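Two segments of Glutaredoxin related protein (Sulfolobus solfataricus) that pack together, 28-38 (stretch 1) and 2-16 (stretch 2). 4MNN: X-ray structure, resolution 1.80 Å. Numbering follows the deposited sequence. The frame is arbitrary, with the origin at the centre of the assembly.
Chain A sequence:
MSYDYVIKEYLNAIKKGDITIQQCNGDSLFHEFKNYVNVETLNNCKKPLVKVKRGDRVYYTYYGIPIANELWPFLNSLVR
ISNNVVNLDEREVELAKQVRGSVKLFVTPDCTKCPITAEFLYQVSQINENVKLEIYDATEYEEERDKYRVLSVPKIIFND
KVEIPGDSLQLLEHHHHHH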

# COMPACT_ATOMS: atom_id res chain seq x y z
N SER A 28 9.72 -14.88 2.70
CA SER A 28 10.92 -14.95 1.87
C SER A 28 11.23 -13.65 1.16
O SER A 28 12.38 -13.42 0.78
CB SER A 28 10.83 -16.13 0.89
OG SER A 28 9.70 -15.98 0.06
N LEU A 29 10.23 -12.79 1.01
CA LEU A 29 10.46 -11.50 0.37
C LEU A 29 10.96 -10.49 1.42
O LEU A 29 12.02 -9.84 1.27
CB LEU A 29 9.18 -10.96 -0.27
CG LEU A 29 9.28 -9.49 -0.75
CD1 LEU A 29 10.18 -9.39 -2.01
CD2 LEU A 29 7.86 -8.97 -1.10
N PHE A 30 10.20 -10.38 2.50
CA PHE A 30 10.52 -9.41 3.53
C PHE A 30 11.75 -9.66 4.39
O PHE A 30 12.25 -8.74 5.03
CB PHE A 30 9.27 -9.20 4.36
CG PHE A 30 8.21 -8.45 3.63
CD1 PHE A 30 7.02 -9.06 3.26
CD2 PHE A 30 8.46 -7.12 3.22
CE1 PHE A 30 6.06 -8.37 2.47
CE2 PHE A 30 7.52 -6.44 2.45
CZ PHE A 30 6.33 -7.05 2.07
N HIS A 31 12.24 -10.90 4.40
CA HIS A 31 13.46 -11.23 5.15
C HIS A 31 14.58 -10.29 4.63
O HIS A 31 15.40 -9.79 5.40
CB HIS A 31 13.82 -12.70 4.91
CG HIS A 31 15.05 -13.17 5.64
ND1 HIS A 31 16.32 -12.99 5.14
CD2 HIS A 31 15.20 -13.82 6.82
CE1 HIS A 31 17.21 -13.50 5.98
NE2 HIS A 31 16.55 -14.00 7.01
N GLU A 32 14.60 -10.04 3.32
CA GLU A 32 15.60 -9.14 2.73
C GLU A 32 15.40 -7.68 3.18
O GLU A 32 16.37 -6.94 3.37
CB GLU A 32 15.51 -9.21 1.19
CG GLU A 32 16.65 -8.52 0.42
CD GLU A 32 18.01 -9.14 0.72
OE1 GLU A 32 18.05 -10.25 1.28
OE2 GLU A 32 19.05 -8.53 0.38
N PHE A 33 14.15 -7.26 3.35
CA PHE A 33 13.85 -5.88 3.79
C PHE A 33 14.44 -5.62 5.18
O PHE A 33 14.79 -4.50 5.53
CB PHE A 33 12.33 -5.65 3.87
CG PHE A 33 11.67 -5.44 2.54
CD1 PHE A 33 11.64 -6.43 1.57
CD2 PHE A 33 11.06 -4.22 2.27
CE1 PHE A 33 11.01 -6.24 0.36
CE2 PHE A 33 10.40 -4.02 1.02
CZ PHE A 33 10.38 -5.03 0.07
N LYS A 34 14.49 -6.67 5.98
CA LYS A 34 14.99 -6.58 7.33
C LYS A 34 16.43 -6.04 7.38
O LYS A 34 16.87 -5.49 8.39
CB LYS A 34 14.89 -7.97 7.97
CG LYS A 34 14.37 -7.98 9.38
CD LYS A 34 14.22 -9.40 9.87
CE LYS A 34 14.18 -9.43 11.39
NZ LYS A 34 13.06 -8.59 11.90
N ASN A 35 17.14 -6.17 6.26
CA ASN A 35 18.52 -5.70 6.22
C ASN A 35 18.51 -4.19 6.26
O ASN A 35 19.50 -3.58 6.63
CB ASN A 35 19.26 -6.18 4.95
CG ASN A 35 19.22 -7.68 4.77
OD1 ASN A 35 19.37 -8.45 5.72
ND2 ASN A 35 19.03 -8.12 3.54
N TYR A 36 17.37 -3.57 5.92
CA TYR A 36 17.27 -2.11 5.86
C TYR A 36 16.26 -1.41 6.74
O TYR A 36 16.47 -0.25 7.08
CB TYR A 36 17.01 -1.64 4.41
CG TYR A 36 17.91 -2.33 3.42
CD1 TYR A 36 17.46 -3.41 2.69
CD2 TYR A 36 19.25 -1.98 3.32
CE1 TYR A 36 18.32 -4.15 1.90
CE2 TYR A 36 20.12 -2.70 2.53
CZ TYR A 36 19.66 -3.79 1.83
OH TYR A 36 20.54 -4.54 1.09
N VAL A 37 15.15 -2.06 7.06
CA VAL A 37 14.11 -1.43 7.89
C VAL A 37 13.62 -2.43 8.93
O VAL A 37 13.93 -3.61 8.83
CB VAL A 37 12.89 -0.96 7.07
CG1 VAL A 37 13.30 0.12 6.06
CG2 VAL A 37 12.22 -2.19 6.34
N ASN A 38 12.86 -1.96 9.92
CA ASN A 38 12.37 -2.90 10.93
C ASN A 38 11.26 -3.69 10.29
O ASN A 38 10.38 -3.11 9.65
CB ASN A 38 11.80 -2.13 12.13
CG ASN A 38 12.85 -1.23 12.79
OD1 ASN A 38 13.97 -1.65 13.03
ND2 ASN A 38 12.48 0.00 13.10
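Stretch 2, residues 2-16: SYDYVIKEYLNAIKK

Stretch 2 lies along stretch 1 as a second helix running in broadly the same direction. The axes of helix 4-11 and helix 28-33 come within 10.3 Å of each other and cross at -39°; the nearest CA pairs are L29 with Y3, E32 with D4, F33 with I7 and, past the helix, Y36 with K15. The chain of stretch 2 leaves its regular helix before a short 3-10 segment at 14-16.

Y36 covers the most surface. Its CA-to-CB bond points toward stretch 2, and with chi1 in the m well the ring slants across the helix, its OH end toward the helix's N-terminal side. The side chain spans more than one turn: CD1 of Y36 is 3.8 Å from CG2 of I7, CB of Y36 is 3.7 Å from CB of L11, and CD2 of Y36 is 3.5 Å from CA of N12. CA of K8 makes an off-centre CH-pi contact, 4.2 Å from the centroid of the Y36 ring. The lysine contributes its root here, while the end of its side chain leads away.

I7 is the matching residue of stretch 2. Its CG2 sits over one face of the F33 ring, and its CD1 reaches CE1 of F33 at 3.5 Å. One turn on, CD1 of L11 meets CD2 of F33 at 3.6 Å, so I7 and L11, four residues apart, present one apolar stripe. L29 extends the packing to Y3, CD1 to CD1 at 3.7 Å.

No direct hydrogen bond joins the stretches. E32 packs its CG 4.0 Å from CD1 of I7, yet E32 and D4 bring like charges together, OE2 of E32 lying 3.9 Å from OD2 of D4. Nearby, water 1 donates to OE2 of E32 (2.4 Å from the water oxygen) and to O of D4 (2.8 Å), and accepts from OH of Y36 (2.8 Å). The lesson is an apolar stripe beside a water-bridged polar cluster.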

# COMPACT_ATOMS: atom_id res chain seq x y z
N SER A 2 15.87 -11.26 -9.56
CA SER A 2 15.79 -11.23 -8.07
C SER A 2 15.57 -9.79 -7.61
O SER A 2 15.95 -8.82 -8.30
CB SER A 2 17.07 -11.82 -7.46
OG SER A 2 17.86 -10.85 -6.76
N TYR A 3 14.94 -9.63 -6.45
CA TYR A 3 14.64 -8.30 -5.93
C TYR A 3 15.69 -7.66 -5.02
O TYR A 3 15.58 -6.48 -4.69
CB TYR A 3 13.28 -8.33 -5.19
CG TYR A 3 12.06 -8.63 -6.08
CD1 TYR A 3 10.99 -9.38 -5.60
CD2 TYR A 3 11.96 -8.11 -7.38
CE1 TYR A 3 9.82 -9.60 -6.39
CE2 TYR A 3 10.81 -8.32 -8.17
CZ TYR A 3 9.74 -9.06 -7.67
OH TYR A 3 8.57 -9.21 -8.42
N ASP A 4 16.71 -8.43 -4.63
CA ASP A 4 17.73 -7.90 -3.70
C ASP A 4 18.37 -6.56 -4.06
O ASP A 4 18.49 -5.67 -3.20
CB ASP A 4 18.83 -8.94 -3.51
CG ASP A 4 18.30 -10.22 -2.89
OD1 ASP A 4 17.07 -10.32 -2.73
OD2 ASP A 4 19.11 -11.11 -2.57
N TYR A 5 18.79 -6.42 -5.31
CA TYR A 5 19.43 -5.16 -5.70
C TYR A 5 18.48 -3.99 -5.62
O TYR A 5 18.82 -2.95 -5.05
CB TYR A 5 20.04 -5.25 -7.11
CG TYR A 5 20.81 -4.00 -7.50
CD1 TYR A 5 21.82 -3.48 -6.69
CD2 TYR A 5 20.52 -3.33 -8.69
CE1 TYR A 5 22.54 -2.32 -7.06
CE2 TYR A 5 21.22 -2.18 -9.07
CZ TYR A 5 22.23 -1.69 -8.26
OH TYR A 5 22.92 -0.57 -8.65
N VAL A 6 17.29 -4.14 -6.18
CA VAL A 6 16.35 -3.03 -6.16
C VAL A 6 15.93 -2.68 -4.73
O VAL A 6 15.75 -1.50 -4.39
CB VAL A 6 15.11 -3.30 -7.04
CG1 VAL A 6 14.21 -4.34 -6.40
CG2 VAL A 6 14.36 -1.99 -7.26
N ILE A 7 15.81 -3.68 -3.87
CA ILE A 7 15.42 -3.38 -2.49
C ILE A 7 16.53 -2.56 -1.85
O ILE A 7 16.27 -1.55 -1.18
CB ILE A 7 15.20 -4.67 -1.69
CG1 ILE A 7 13.96 -5.37 -2.26
CG2 ILE A 7 15.07 -4.35 -0.14
CD1 ILE A 7 13.77 -6.82 -1.72
N LYS A 8 17.78 -2.95 -2.09
CA LYS A 8 18.89 -2.20 -1.52
C LYS A 8 18.94 -0.78 -2.05
O LYS A 8 19.13 0.20 -1.31
CB LYS A 8 20.22 -2.88 -1.82
CG LYS A 8 21.42 -2.15 -1.19
CD LYS A 8 22.75 -2.83 -1.51
CE LYS A 8 23.87 -2.23 -0.63
NZ LYS A 8 25.06 -3.14 -0.48
N GLU A 9 18.80 -0.65 -3.36
CA GLU A 9 18.91 0.66 -3.96
C GLU A 9 17.87 1.63 -3.45
O GLU A 9 18.14 2.83 -3.30
CB GLU A 9 18.87 0.55 -5.47
CG GLU A 9 20.17 -0.03 -6.03
CD GLU A 9 21.38 0.84 -5.71
OE1 GLU A 9 22.33 0.35 -5.07
OE2 GLU A 9 21.37 2.03 -6.10
N TYR A 10 16.69 1.12 -3.14
CA TYR A 10 15.64 1.99 -2.62
C TYR A 10 15.70 2.19 -1.13
O TYR A 10 15.48 3.29 -0.65
CB TYR A 10 14.25 1.43 -2.95
CG TYR A 10 13.77 1.80 -4.32
CD1 TYR A 10 14.23 1.14 -5.44
CD2 TYR A 10 12.86 2.87 -4.50
CE1 TYR A 10 13.83 1.52 -6.72
CE2 TYR A 10 12.45 3.25 -5.78
CZ TYR A 10 12.94 2.57 -6.88
OH TYR A 10 12.55 2.95 -8.15
N LEU A 11 16.04 1.14 -0.40
CA LEU A 11 15.99 1.22 1.05
C LEU A 11 17.25 1.45 1.85
O LEU A 11 17.17 1.95 2.98
CB LEU A 11 15.30 -0.03 1.56
CG LEU A 11 13.95 -0.31 0.88
CD1 LEU A 11 13.27 -1.49 1.58
CD2 LEU A 11 13.04 0.93 0.93
N ASN A 12 18.39 1.12 1.27
CA ASN A 12 19.63 1.29 2.02
C ASN A 12 19.81 2.69 2.60
O ASN A 12 20.31 2.81 3.70
CB ASN A 12 20.85 0.91 1.16
CG ASN A 12 22.12 0.81 1.99
OD1 ASN A 12 22.10 0.30 3.13
ND2 ASN A 12 23.23 1.27 1.43
N ALA A 13 19.39 3.73 1.90
CA ALA A 13 19.57 5.09 2.43
C ALA A 13 18.61 5.37 3.59
O ALA A 13 19.03 5.83 4.68
CB ALA A 13 19.35 6.11 1.32
N ILE A 14 17.33 5.08 3.37
CA ILE A 14 16.32 5.34 4.38
C ILE A 14 16.52 4.54 5.64
O ILE A 14 15.66 4.54 6.52
CB ILE A 14 14.90 5.11 3.84
CG1 ILE A 14 14.65 3.62 3.64
CG2 ILE A 14 14.69 5.88 2.53
CD1 ILE A 14 13.22 3.28 3.41
N LYS A 15 17.66 3.86 5.74
CA LYS A 15 17.96 3.04 6.91
C LYS A 15 17.94 3.88 8.18
O LYS A 15 17.68 3.37 9.28
CB LYS A 15 19.35 2.37 6.76
CG LYS A 15 20.58 3.30 6.96
CD LYS A 15 21.11 3.91 5.66
CE LYS A 15 22.47 4.61 5.82
NZ LYS A 15 23.00 5.02 4.46
N LYS A 16 18.20 5.18 8.04
CA LYS A 16 18.24 6.09 9.19
C LYS A 16 16.87 6.46 9.73
O LYS A 16 16.76 6.96 10.85
CB LYS A 16 19.00 7.37 8.82
CG LYS A 16 18.77 8.53 9.76
CD LYS A 16 19.56 9.75 9.31
CE LYS A 16 19.20 10.99 10.12
NZ LYS A 16 20.11 12.11 9.77
O HOH W 1 19.43 -6.38 -0.63
O HOH W 2 15.13 2.09 8.86